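Local coordinates for PRESAN domain-containing protein (Plasmodium falciparum, PDB 7D2W) that is of unknown function but is a PHISTa-like helical-bundle protein of malaria parasites, probably exported, and may bind other proteins, at residues E45-R49 with E50-E54; Y53-F56 with D57-V60; Q61-R65 with T66-N70; K145-I149 with D150-S154; D164-H167 with T168-V172. All blocks are in the same frame, centred on the assembly; numbering follows the deposited sequence. Where two conformers were deposited one is given.

Contact 1: E45-R49 with E50-E54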
# COMPACT_ATOMS: atom_id res chain seq x y z
N GLU A 45 -24.99 5.76 8.80
CA GLU A 45 -24.30 4.93 9.79
C GLU A 45 -23.10 4.17 9.18
O GLU A 45 -23.09 2.94 9.17
CB GLU A 45 -25.27 3.94 10.42
N GLN A 46 -22.11 4.92 8.69
CA GLN A 46 -20.98 4.35 7.97
C GLN A 46 -20.16 3.41 8.85
O GLN A 46 -19.68 3.80 9.92
CB GLN A 46 -20.10 5.47 7.43
CG GLN A 46 -18.72 4.98 6.95
CD GLN A 46 -18.81 4.17 5.67
OE1 GLN A 46 -19.46 4.57 4.70
NE2 GLN A 46 -18.17 3.00 5.67
N LEU A 47 -20.00 2.17 8.40
CA LEU A 47 -19.19 1.22 9.14
C LEU A 47 -17.71 1.55 8.97
O LEU A 47 -17.27 2.00 7.91
CB LEU A 47 -19.45 -0.21 8.65
CG LEU A 47 -20.90 -0.68 8.74
CD1 LEU A 47 -21.02 -2.15 8.36
CD2 LEU A 47 -21.45 -0.44 10.12
N THR A 48 -16.94 1.33 10.03
CA THR A 48 -15.50 1.35 9.89
C THR A 48 -15.03 0.05 9.24
O THR A 48 -15.75 -0.95 9.22
CB THR A 48 -14.82 1.53 11.24
OG1 THR A 48 -15.14 0.40 12.07
CG2 THR A 48 -15.29 2.81 11.91
N ARG A 49 -13.81 0.08 8.70
CA ARG A 49 -13.22 -1.13 8.15
C ARG A 49 -13.23 -2.25 9.18
O ARG A 49 -13.59 -3.39 8.88
CB ARG A 49 -11.79 -0.83 7.68
CG ARG A 49 -11.28 -1.75 6.63
CD ARG A 49 -9.83 -1.40 6.31
NE ARG A 49 -9.74 -0.14 5.57
CZ ARG A 49 -8.80 0.08 4.66
NH1 ARG A 49 -7.92 -0.86 4.42
NH2 ARG A 49 -8.74 1.24 4.01
N GLU A 50 -12.85 -1.93 10.42
CA GLU A 50 -12.87 -2.91 11.50
C GLU A 50 -14.26 -3.50 11.69
O GLU A 50 -14.42 -4.71 11.88
CB GLU A 50 -12.39 -2.23 12.78
CG GLU A 50 -12.11 -3.12 13.96
CD GLU A 50 -11.53 -2.32 15.12
OE1 GLU A 50 -10.99 -1.22 14.87
OE2 GLU A 50 -11.62 -2.78 16.28
N GLU A 51 -15.29 -2.65 11.66
CA GLU A 51 -16.65 -3.14 11.85
C GLU A 51 -17.11 -3.97 10.67
O GLU A 51 -17.88 -4.93 10.84
CB GLU A 51 -17.61 -1.97 12.07
CG GLU A 51 -17.59 -1.43 13.49
CD GLU A 51 -18.13 -0.01 13.59
OE1 GLU A 51 -18.37 0.62 12.54
OE2 GLU A 51 -18.30 0.47 14.73
N LEU A 52 -16.64 -3.63 9.47
CA LEU A 52 -17.00 -4.41 8.30
C LEU A 52 -16.38 -5.80 8.34
O LEU A 52 -17.03 -6.79 8.01
CB LEU A 52 -16.58 -3.64 7.04
CG LEU A 52 -17.03 -4.22 5.70
CD1 LEU A 52 -18.51 -3.99 5.53
CD2 LEU A 52 -16.23 -3.60 4.55
N TYR A 53 -15.12 -5.89 8.77
CA TYR A 53 -14.48 -7.20 8.82
C TYR A 53 -15.03 -8.07 9.94
O TYR A 53 -15.07 -9.30 9.80
CB TYR A 53 -12.97 -7.03 8.95
CG TYR A 53 -12.36 -6.34 7.73
CD1 TYR A 53 -13.05 -6.30 6.52
CD2 TYR A 53 -11.13 -5.70 7.81
CE1 TYR A 53 -12.52 -5.67 5.41
CE2 TYR A 53 -10.58 -5.07 6.69
CZ TYR A 53 -11.28 -5.06 5.50
OH TYR A 53 -10.75 -4.43 4.39
N GLU A 54 -15.40 -7.47 11.07
CA GLU A 54 -16.11 -8.22 12.10
C GLU A 54 -17.45 -8.72 11.57
O GLU A 54 -17.82 -9.89 11.74
CB GLU A 54 -16.30 -7.34 13.34
CG GLU A 54 -14.98 -6.95 14.04
CD GLU A 54 -15.12 -5.75 14.99
OE1 GLU A 54 -16.10 -4.99 14.88
OE2 GLU A 54 -14.22 -5.57 15.84
O HOH W 1 -7.92 -4.19 4.06
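The aromatic ring of Tyr-53 has the backbone oxygen of Arg-49 over one face, offset toward the rim, with Arg-49 O 3.4 Å from Tyr-53 CG. On the same side of the ring, but out by the CE2-CZ rim, lies the aliphatic part of the arginine, which points the same way as the tyrosine. Arg-49 CG comes to 3.4 Å from Tyr-53 CE2, and CD follows toward the phenol oxygen. The ring also makes a cation-pi contact with Arg-157 of helix 149-181. With CG of Arg-49 trans to the main-chain nitrogen (chi1 -156°), the chain leaves the helix on the tyrosine's side; a bend at chi3 then turns the guanidinium steeply against the ring, the planes 76° apart. The guanidinium ends on Asp-164 of helix 149-181 in a salt bridge, while a water bound to Tyr-53 OH makes a weak second contact with Arg-49 NH1.

At the start of the same turn, Thr-48 and Glu-51 form a capping box that opens helix 49-58. Thr-48 OG1 accepts from Glu-51 N at 3.1 Å, and in return Glu-51 OE1 takes the N-H of Thr-48 at 3.0 Å. The second bond is nearly straight (171°), though it reaches the carboxylate on its anti side and somewhat out of its plane. The negative carboxylate thus lies at the helix N terminus, where the helix dipole probably stabilises it. Leu-52 N continues the winding by bonding to Thr-48 O. On the side turned to helix 65-93, the methyl Leu-47 CD1 rests 4.2 Å from Leu-52 CD1.

Contact 2: Y53-F56 with D57-V60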
# COMPACT_ATOMS: atom_id res chain seq x y z
N TYR A 53 -15.12 -5.89 8.77
CA TYR A 53 -14.48 -7.20 8.82
C TYR A 53 -15.03 -8.07 9.94
O TYR A 53 -15.07 -9.30 9.80
CB TYR A 53 -12.97 -7.03 8.95
CG TYR A 53 -12.36 -6.34 7.73
CD1 TYR A 53 -13.05 -6.30 6.52
CD2 TYR A 53 -11.13 -5.70 7.81
CE1 TYR A 53 -12.52 -5.67 5.41
CE2 TYR A 53 -10.58 -5.07 6.69
CZ TYR A 53 -11.28 -5.06 5.50
OH TYR A 53 -10.75 -4.43 4.39
N GLU A 54 -15.40 -7.47 11.07
CA GLU A 54 -16.11 -8.22 12.10
C GLU A 54 -17.45 -8.72 11.57
O GLU A 54 -17.82 -9.89 11.74
CB GLU A 54 -16.30 -7.34 13.34
CG GLU A 54 -14.98 -6.95 14.04
CD GLU A 54 -15.12 -5.75 14.99
OE1 GLU A 54 -16.10 -4.99 14.88
OE2 GLU A 54 -14.22 -5.57 15.84
N LEU A 55 -18.19 -7.84 10.90
CA LEU A 55 -19.46 -8.22 10.29
C LEU A 55 -19.29 -9.31 9.24
O LEU A 55 -20.24 -10.06 8.98
CB LEU A 55 -20.10 -6.99 9.69
CG LEU A 55 -21.50 -7.03 9.11
CD1 LEU A 55 -22.54 -7.25 10.18
CD2 LEU A 55 -21.68 -5.70 8.41
N PHE A 56 -18.11 -9.41 8.61
CA PHE A 56 -17.83 -10.47 7.65
C PHE A 56 -17.72 -11.83 8.31
O PHE A 56 -17.48 -12.82 7.62
CB PHE A 56 -16.54 -10.21 6.88
CG PHE A 56 -16.70 -9.27 5.71
CD1 PHE A 56 -17.93 -8.69 5.44
CD2 PHE A 56 -15.63 -8.94 4.91
CE1 PHE A 56 -18.09 -7.81 4.38
CE2 PHE A 56 -15.78 -8.07 3.85
CZ PHE A 56 -17.02 -7.49 3.59
N ASP A 57 -17.85 -11.92 9.63
CA ASP A 57 -17.92 -13.22 10.28
C ASP A 57 -19.32 -13.55 10.75
O ASP A 57 -19.62 -14.73 10.95
CB ASP A 57 -16.92 -13.28 11.45
CG ASP A 57 -15.51 -12.87 11.03
OD1 ASP A 57 -15.18 -12.97 9.82
OD2 ASP A 57 -14.72 -12.44 11.89
N LEU A 58 -20.18 -12.54 10.89
CA LEU A 58 -21.61 -12.77 11.09
C LEU A 58 -22.30 -13.27 9.83
O LEU A 58 -23.46 -13.69 9.90
CB LEU A 58 -22.28 -11.48 11.55
CG LEU A 58 -21.50 -10.81 12.67
CD1 LEU A 58 -22.08 -9.44 12.97
CD2 LEU A 58 -21.52 -11.71 13.89
N LEU A 59 -21.61 -13.20 8.68
CA LEU A 59 -22.11 -13.77 7.42
C LEU A 59 -21.46 -15.13 7.24
O LEU A 59 -20.35 -15.26 6.73
CB LEU A 59 -21.80 -12.84 6.25
CG LEU A 59 -22.33 -11.43 6.43
CD1 LEU A 59 -21.78 -10.50 5.37
CD2 LEU A 59 -23.84 -11.44 6.38
N VAL A 60 -22.17 -16.16 7.70
CA VAL A 60 -21.76 -17.54 7.49
C VAL A 60 -22.42 -18.11 6.23
O VAL A 60 -21.89 -19.04 5.62
CB VAL A 60 -22.11 -18.39 8.72
CG1 VAL A 60 -21.03 -18.25 9.79
CG2 VAL A 60 -23.46 -17.98 9.28
O HOH W 2 -13.12 -11.80 9.41
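The last turn of helix 49-58, where Leu-55 and Phe-56 meet Leu-58 and Leu-59, tightens and passes into the loop toward helix 65-93. Asp-57 N bonds to Glu-54 O at 2.9 Å, three residues back as in a 3-10 turn, and approaches from well above the carbonyl plane. The next carbonyl is shared: Leu-55 O receives Leu-58 N at 3.1 Å and Leu-59 N at 3.4 Å, both weakly. Among the side chains, Leu-55 and Leu-58 cross at about a right angle, and methyl meets methyl with Leu-55 CD1 3.6 Å from Leu-58 CD1. On the buried side Leu-59 CD1 lies 4.3 Å from Phe-56 CD1, and both residues lean on Ile-71 of helix 65-93. A water donates to Tyr-53 O, next to the carboxylate of Asp-57.

The regular bonding fades here, and a side chain of helix 149-181 steps in. Lys-153 NZ probably bonds both Phe-56 O, in the last turn, and Leu-59 O, just beyond it, so one ammonium group bridges the helix end and the loop, and its positive charge would suit the negative pole of the helix dipole.

Contact 3: Q61-R65 with T66-N70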
# COMPACT_ATOMS: atom_id res chain seq x y z
N GLN A 61 -23.58 -17.57 5.86
CA GLN A 61 -24.28 -17.89 4.63
C GLN A 61 -24.38 -16.63 3.80
O GLN A 61 -24.29 -15.51 4.33
CB GLN A 61 -25.69 -18.42 4.90
CG GLN A 61 -25.77 -19.57 5.88
CD GLN A 61 -27.18 -20.13 5.98
OE1 GLN A 61 -28.15 -19.39 6.09
NE2 GLN A 61 -27.28 -21.46 5.93
N VAL A 62 -24.60 -16.81 2.50
CA VAL A 62 -24.84 -15.67 1.61
C VAL A 62 -26.09 -14.95 2.09
O VAL A 62 -27.15 -15.56 2.22
CB VAL A 62 -24.97 -16.13 0.15
CG1 VAL A 62 -25.14 -14.93 -0.77
CG2 VAL A 62 -23.76 -16.95 -0.25
N PRO A 63 -26.00 -13.65 2.38
CA PRO A 63 -27.19 -12.90 2.82
C PRO A 63 -27.99 -12.42 1.63
O PRO A 63 -27.55 -12.58 0.48
CB PRO A 63 -26.57 -11.73 3.60
CG PRO A 63 -25.28 -11.49 2.91
CD PRO A 63 -24.78 -12.84 2.42
N PRO A 64 -29.17 -11.83 1.85
CA PRO A 64 -29.95 -11.31 0.72
C PRO A 64 -29.21 -10.21 -0.01
O PRO A 64 -28.33 -9.55 0.55
CB PRO A 64 -31.22 -10.77 1.38
CG PRO A 64 -31.34 -11.51 2.66
CD PRO A 64 -29.93 -11.78 3.11
N ARG A 65 -29.60 -10.00 -1.28
CA ARG A 65 -28.86 -9.09 -2.15
C ARG A 65 -28.89 -7.65 -1.62
O ARG A 65 -27.86 -6.95 -1.67
CB ARG A 65 -29.44 -9.15 -3.57
CG ARG A 65 -29.26 -7.86 -4.36
CD ARG A 65 -29.90 -7.94 -5.72
NE ARG A 65 -29.12 -8.77 -6.62
CZ ARG A 65 -28.42 -8.31 -7.65
NH1 ARG A 65 -28.43 -7.01 -7.93
NH2 ARG A 65 -27.73 -9.15 -8.40
N THR A 66 -30.04 -7.20 -1.10
CA THR A 66 -30.11 -5.89 -0.45
C THR A 66 -29.04 -5.74 0.62
O THR A 66 -28.40 -4.69 0.74
CB THR A 66 -31.49 -5.68 0.18
OG1 THR A 66 -32.48 -5.56 -0.84
CG2 THR A 66 -31.49 -4.42 1.06
N TYR A 67 -28.84 -6.79 1.41
CA TYR A 67 -27.79 -6.77 2.42
C TYR A 67 -26.43 -6.61 1.76
O TYR A 67 -25.62 -5.76 2.15
CB TYR A 67 -27.87 -8.05 3.24
CG TYR A 67 -27.16 -8.05 4.59
CD1 TYR A 67 -26.09 -7.21 4.85
CD2 TYR A 67 -27.55 -8.94 5.58
CE1 TYR A 67 -25.44 -7.25 6.06
CE2 TYR A 67 -26.91 -8.98 6.79
CZ TYR A 67 -25.85 -8.14 7.03
OH TYR A 67 -25.20 -8.19 8.25
N LEU A 68 -26.17 -7.43 0.74
CA LEU A 68 -24.90 -7.35 0.03
C LEU A 68 -24.67 -5.96 -0.57
O LEU A 68 -23.54 -5.46 -0.56
CB LEU A 68 -24.86 -8.42 -1.06
CG LEU A 68 -24.67 -9.82 -0.45
CD1 LEU A 68 -24.68 -10.88 -1.54
CD2 LEU A 68 -23.38 -9.89 0.36
N LEU A 69 -25.73 -5.32 -1.09
CA LEU A 69 -25.56 -3.99 -1.67
C LEU A 69 -25.26 -2.96 -0.60
O LEU A 69 -24.49 -2.03 -0.82
CB LEU A 69 -26.80 -3.59 -2.47
CG LEU A 69 -27.10 -4.51 -3.66
CD1 LEU A 69 -28.49 -4.30 -4.26
CD2 LEU A 69 -26.02 -4.34 -4.72
N ASN A 70 -25.87 -3.12 0.57
CA ASN A 70 -25.59 -2.26 1.72
C ASN A 70 -24.12 -2.36 2.12
O ASN A 70 -23.46 -1.34 2.35
CB ASN A 70 -26.50 -2.68 2.88
CG ASN A 70 -26.42 -1.74 4.07
OD1 ASN A 70 -25.51 -1.84 4.89
ND2 ASN A 70 -27.39 -0.84 4.18
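Pro-63 fits its ring between two side chains of the following helix, Tyr-67 and Leu-68. Its CB approaches the tyrosine at a slant, 3.6 Å from Tyr-67 CD2, whereas its CG turns to the leucine and stands 3.6 Å from Leu-68 CD2. At that second touch the puckered proline ring and the leucine side chain cross at about a right angle. The other methyl of the leucine fork, Leu-68 CD1, touches Val-62 CG1 at 4.1 Å. Pro-64 takes a different position: its CD comes to the edge of the Tyr-67 ring, near the ring plane. A chi1 of -162° swings the tyrosine back toward the two prolines, edge to Pro-64 and aslant to Pro-63.

On another side of the helix, Arg-65 slants across Leu-69, and the methylene Arg-65 CG packs 3.6 Å from Leu-69 CD1. The backbone beneath is the first turn of helix 65-93, with Pro-64 in the N-cap position. Pro-64 O takes Leu-68 N at 3.0 Å in a fairly straight bond (161°), and Arg-65 O takes Leu-69 N. Proline suits this place, since its missing N-H costs the helix no bond.

These side chains lie where helix 65-93 meets helices 117-144 and 149-181. Val-62 and Pro-63 rest on Ile-149 at the start of helix 149-181, Leu-68 packs on Leu-143 of helix 117-144, and Arg-65 and Leu-69 lie against Tyr-140, Arg-65 also making a weak hydrogen bond to Asn-144. Tyr-67 touches Leu-55 of helix 49-58 and Leu-59 just after it.

Contact 4: K145-I149 with D150-S154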
# COMPACT_ATOMS: atom_id res chain seq x y z
N LYS A 145 -23.68 -14.37 -10.60
CA LYS A 145 -23.30 -15.77 -10.77
C LYS A 145 -23.43 -16.57 -9.48
O LYS A 145 -22.96 -17.72 -9.44
CB LYS A 145 -21.87 -15.89 -11.29
CG LYS A 145 -20.76 -15.71 -10.23
CD LYS A 145 -19.41 -16.22 -10.75
CE LYS A 145 -18.39 -16.34 -9.62
NZ LYS A 145 -16.99 -16.21 -10.12
N LYS A 146 -24.06 -15.99 -8.45
CA LYS A 146 -24.34 -16.66 -7.18
C LYS A 146 -23.08 -17.29 -6.58
O LYS A 146 -23.01 -18.50 -6.34
CB LYS A 146 -25.46 -17.68 -7.35
CG LYS A 146 -26.65 -17.17 -8.15
CD LYS A 146 -27.38 -16.01 -7.45
CE LYS A 146 -27.75 -16.32 -5.99
NZ LYS A 146 -29.18 -16.76 -5.86
N ALA A 147 -22.08 -16.45 -6.30
CA ALA A 147 -20.84 -16.96 -5.76
C ALA A 147 -20.99 -17.26 -4.27
O ALA A 147 -21.80 -16.63 -3.58
CB ALA A 147 -19.71 -15.95 -5.96
N PRO A 148 -20.23 -18.23 -3.75
CA PRO A 148 -20.28 -18.53 -2.32
C PRO A 148 -19.87 -17.33 -1.48
O PRO A 148 -19.13 -16.45 -1.93
CB PRO A 148 -19.27 -19.68 -2.15
CG PRO A 148 -19.04 -20.22 -3.51
CD PRO A 148 -19.26 -19.07 -4.46
N ILE A 149 -20.34 -17.32 -0.23
CA ILE A 149 -20.11 -16.17 0.63
C ILE A 149 -18.62 -15.95 0.86
O ILE A 149 -18.15 -14.81 0.93
CB ILE A 149 -20.88 -16.34 1.96
CG1 ILE A 149 -20.83 -15.04 2.77
CG2 ILE A 149 -20.35 -17.51 2.78
CD1 ILE A 149 -21.27 -13.82 2.00
N ASP A 150 -17.83 -17.03 0.95
CA ASP A 150 -16.40 -16.87 1.18
C ASP A 150 -15.73 -16.14 0.03
O ASP A 150 -14.84 -15.31 0.24
CB ASP A 150 -15.73 -18.24 1.38
CG ASP A 150 -15.88 -18.77 2.79
OD1 ASP A 150 -16.49 -18.08 3.63
OD2 ASP A 150 -15.38 -19.88 3.04
N GLU A 151 -16.14 -16.46 -1.19
CA GLU A 151 -15.58 -15.81 -2.37
C GLU A 151 -15.94 -14.34 -2.39
O GLU A 151 -15.11 -13.48 -2.70
CB GLU A 151 -16.07 -16.53 -3.63
CG GLU A 151 -15.53 -15.93 -4.93
CD GLU A 151 -15.79 -16.79 -6.17
OE1 GLU A 151 -16.49 -17.82 -6.06
OE2 GLU A 151 -15.29 -16.43 -7.26
N ILE A 152 -17.19 -14.03 -2.05
CA ILE A 152 -17.64 -12.64 -2.05
C ILE A 152 -16.89 -11.83 -0.99
O ILE A 152 -16.47 -10.70 -1.25
CB ILE A 152 -19.16 -12.58 -1.85
CG1 ILE A 152 -19.87 -13.16 -3.09
CG2 ILE A 152 -19.62 -11.15 -1.56
CD1 ILE A 152 -21.35 -13.40 -2.88
N LYS A 153 -16.73 -12.40 0.20
CA LYS A 153 -16.02 -11.68 1.27
C LYS A 153 -14.57 -11.41 0.88
O LYS A 153 -14.05 -10.30 1.09
CB LYS A 153 -16.09 -12.48 2.57
CG LYS A 153 -17.49 -12.66 3.12
CD LYS A 153 -17.46 -13.17 4.56
CE LYS A 153 -16.94 -14.60 4.63
NZ LYS A 153 -17.49 -15.31 5.83
N SER A 154 -13.90 -12.41 0.33
CA SER A 154 -12.53 -12.20 -0.12
C SER A 154 -12.48 -11.16 -1.23
O SER A 154 -11.55 -10.34 -1.27
CB SER A 154 -11.92 -13.52 -0.61
OG SER A 154 -11.99 -14.50 0.41
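Charge links the two ends of this turn: Lys-145 NZ makes a weak salt bridge to Glu-151 OE2 at 3.3 Å, the two chains meeting at about a right angle. The lysine's CG sits between backbone N and carbonyl carbon (chi1 79°), and beyond it the chain runs extended to the glutamate. The other oxygen, Glu-151 OE1, lies 3.4 Å from Pro-148 CD and close to the methyl of Ala-147. A further polar bond crosses between subunits, from Ser-154 OG to Asp-150 OD1 of the second subunit.

Apolar packing covers the inner side. Ala-147 CB meets Ile-152 CG1 at 4.0 Å, and the buried Ile-149 lays its CD1 4.1 Å from Lys-153 CG. Ala-147 and Glu-151 also touch Leu-142 of helix 117-144.

Backbone bonds start the new helix: Ile-152 N reaches Pro-148 O at 3.1 Å, and Lys-153 N reaches Ile-149 O at 2.9 Å.

Lys-146 has a left-handed backbone (phi 51°), which helps reverse the chain. The whole is a short helix-loop-helix connection at one end of the bundle, joining helix 117-144 to helix 149-181 with Pro-148 as the N-cap residue.

Contact 5: D164-H167 with T168-V172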
# COMPACT_ATOMS: atom_id res chain seq x y z
N ASP A 164 -6.25 0.59 -1.39
CA ASP A 164 -5.13 1.03 -0.56
C ASP A 164 -3.84 1.08 -1.37
O ASP A 164 -3.02 1.99 -1.20
CB ASP A 164 -4.97 0.12 0.65
CG ASP A 164 -6.08 0.28 1.67
OD1 ASP A 164 -6.84 1.28 1.60
OD2 ASP A 164 -6.17 -0.60 2.55
N LYS A 165 -3.64 0.10 -2.26
CA LYS A 165 -2.43 0.11 -3.09
C LYS A 165 -2.47 1.26 -4.08
O LYS A 165 -1.44 1.91 -4.31
CB LYS A 165 -2.25 -1.22 -3.82
CG LYS A 165 -1.17 -1.13 -4.94
CD LYS A 165 -0.21 -2.29 -4.97
CE LYS A 165 0.88 -2.10 -6.05
NZ LYS A 165 1.89 -1.00 -5.77
N LEU A 166 -3.63 1.55 -4.66
CA LEU A 166 -3.72 2.69 -5.57
C LEU A 166 -3.42 3.99 -4.83
O LEU A 166 -2.67 4.83 -5.32
CB LEU A 166 -5.09 2.74 -6.25
CG LEU A 166 -5.36 4.02 -7.07
CD1 LEU A 166 -4.37 4.15 -8.19
CD2 LEU A 166 -6.79 4.03 -7.61
N HIS A 167 -4.00 4.16 -3.63
CA HIS A 167 -3.73 5.38 -2.86
C HIS A 167 -2.24 5.48 -2.52
O HIS A 167 -1.68 6.58 -2.51
CB HIS A 167 -4.57 5.39 -1.59
CG HIS A 167 -6.03 5.64 -1.83
ND1 HIS A 167 -7.01 5.15 -0.99
CD2 HIS A 167 -6.67 6.33 -2.80
CE1 HIS A 167 -8.20 5.53 -1.44
NE2 HIS A 167 -8.02 6.24 -2.54
N THR A 168 -1.61 4.35 -2.23
CA THR A 168 -0.17 4.35 -1.98
C THR A 168 0.60 4.74 -3.24
O THR A 168 1.51 5.57 -3.18
CB THR A 168 0.26 2.97 -1.48
OG1 THR A 168 -0.44 2.67 -0.27
CG2 THR A 168 1.78 2.94 -1.20
N ASP A 169 0.24 4.13 -4.37
CA ASP A 169 0.91 4.44 -5.63
C ASP A 169 0.83 5.93 -5.95
O ASP A 169 1.83 6.54 -6.35
CB ASP A 169 0.31 3.63 -6.77
CG ASP A 169 0.73 2.17 -6.73
OD1 ASP A 169 1.53 1.80 -5.85
OD2 ASP A 169 0.23 1.40 -7.57
N LEU A 170 -0.36 6.52 -5.79
CA LEU A 170 -0.52 7.94 -6.07
C LEU A 170 0.29 8.80 -5.11
O LEU A 170 0.92 9.78 -5.51
CB LEU A 170 -2.01 8.31 -6.01
CG LEU A 170 -2.87 7.78 -7.16
CD1 LEU A 170 -4.37 7.96 -6.85
CD2 LEU A 170 -2.49 8.49 -8.44
N TYR A 171 0.27 8.47 -3.81
CA TYR A 171 1.03 9.27 -2.86
C TYR A 171 2.52 9.23 -3.18
O TYR A 171 3.18 10.27 -3.19
CB TYR A 171 0.76 8.82 -1.42
CG TYR A 171 1.25 9.82 -0.39
CD1 TYR A 171 0.52 10.96 -0.10
CD2 TYR A 171 2.47 9.65 0.26
CE1 TYR A 171 0.98 11.89 0.82
CE2 TYR A 171 2.94 10.57 1.18
CZ TYR A 171 2.19 11.69 1.46
OH TYR A 171 2.64 12.61 2.37
N VAL A 172 3.06 8.04 -3.44
CA VAL A 172 4.47 7.89 -3.78
C VAL A 172 4.82 8.72 -5.01
O VAL A 172 5.81 9.46 -5.03
CB VAL A 172 4.79 6.40 -3.98
CG1 VAL A 172 6.05 6.18 -4.80
CG2 VAL A 172 4.90 5.71 -2.61
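Midway along helix 149-181 of the four-helix bundle, Asp-164 and Thr-168 are joined twice, in an i to i+4 contact whose threonine hydroxyl bonds back to the carbonyl four residues earlier. Asp-164 O accepts the backbone Thr-168 N at 2.9 Å and the hydroxyl Thr-168 OG1 at 2.8 Å, the two donors coming from opposite faces of the carbonyl plane. A chi1 of -60° folds the hydroxyl back on its own helix, so its polar end is satisfied although the residue is buried. Thr-168 also packs on Asp-161 of the second subunit. Leu-170, buried too, has its CD1 4.0 Å from Leu-166 CD1, the leucines slanting across one another, and Leu-166 is pressed on Val-128 and Leu-131 of helix 117-144. His-167, whose NE2 bonds to Thr-83 OG1, faces helix 65-93, as does Tyr-171, which makes a cation-pi contact with Lys-165 of the second subunit.

Against this buried pair stands the charged one, Lys-165 and Asp-169, one turn apart. Here the touching is confined largely to charged ends, though the lysine also packs on Tyr-53 of the second subunit. The lysine chain, bent at chi2 and chi4, doubles back toward the aspartate, and Lys-165 NZ donates to Asp-169 OD1 at 2.8 Å on its syn lone pair, while the same nitrogen is 3.4 Å from Asp-169 OD2.

In the fold
From the N terminus, contact 1 opens helix 49-58 and contact 2 closes it, the two sharing Tyr-53 and Glu-54 and touching through Leu-47 and Leu-55. Contact 3 follows in series and starts helix 65-93, with Tyr-67 packed against Leu-55 and Leu-59 of contact 2. Contact 4 begins helix 149-181 after the turn from helix 117-144, and Ile-149 brings it against contacts 2 and 3, so three chain turns gather at one end of the bundle. Contact 5 lies farther along the same last helix, its centre about 27 Å from that of contact 4; Asp-164 ties it to Arg-49 of contact 1. None nests within another, and contacts 4 and 5 both meet the second subunit.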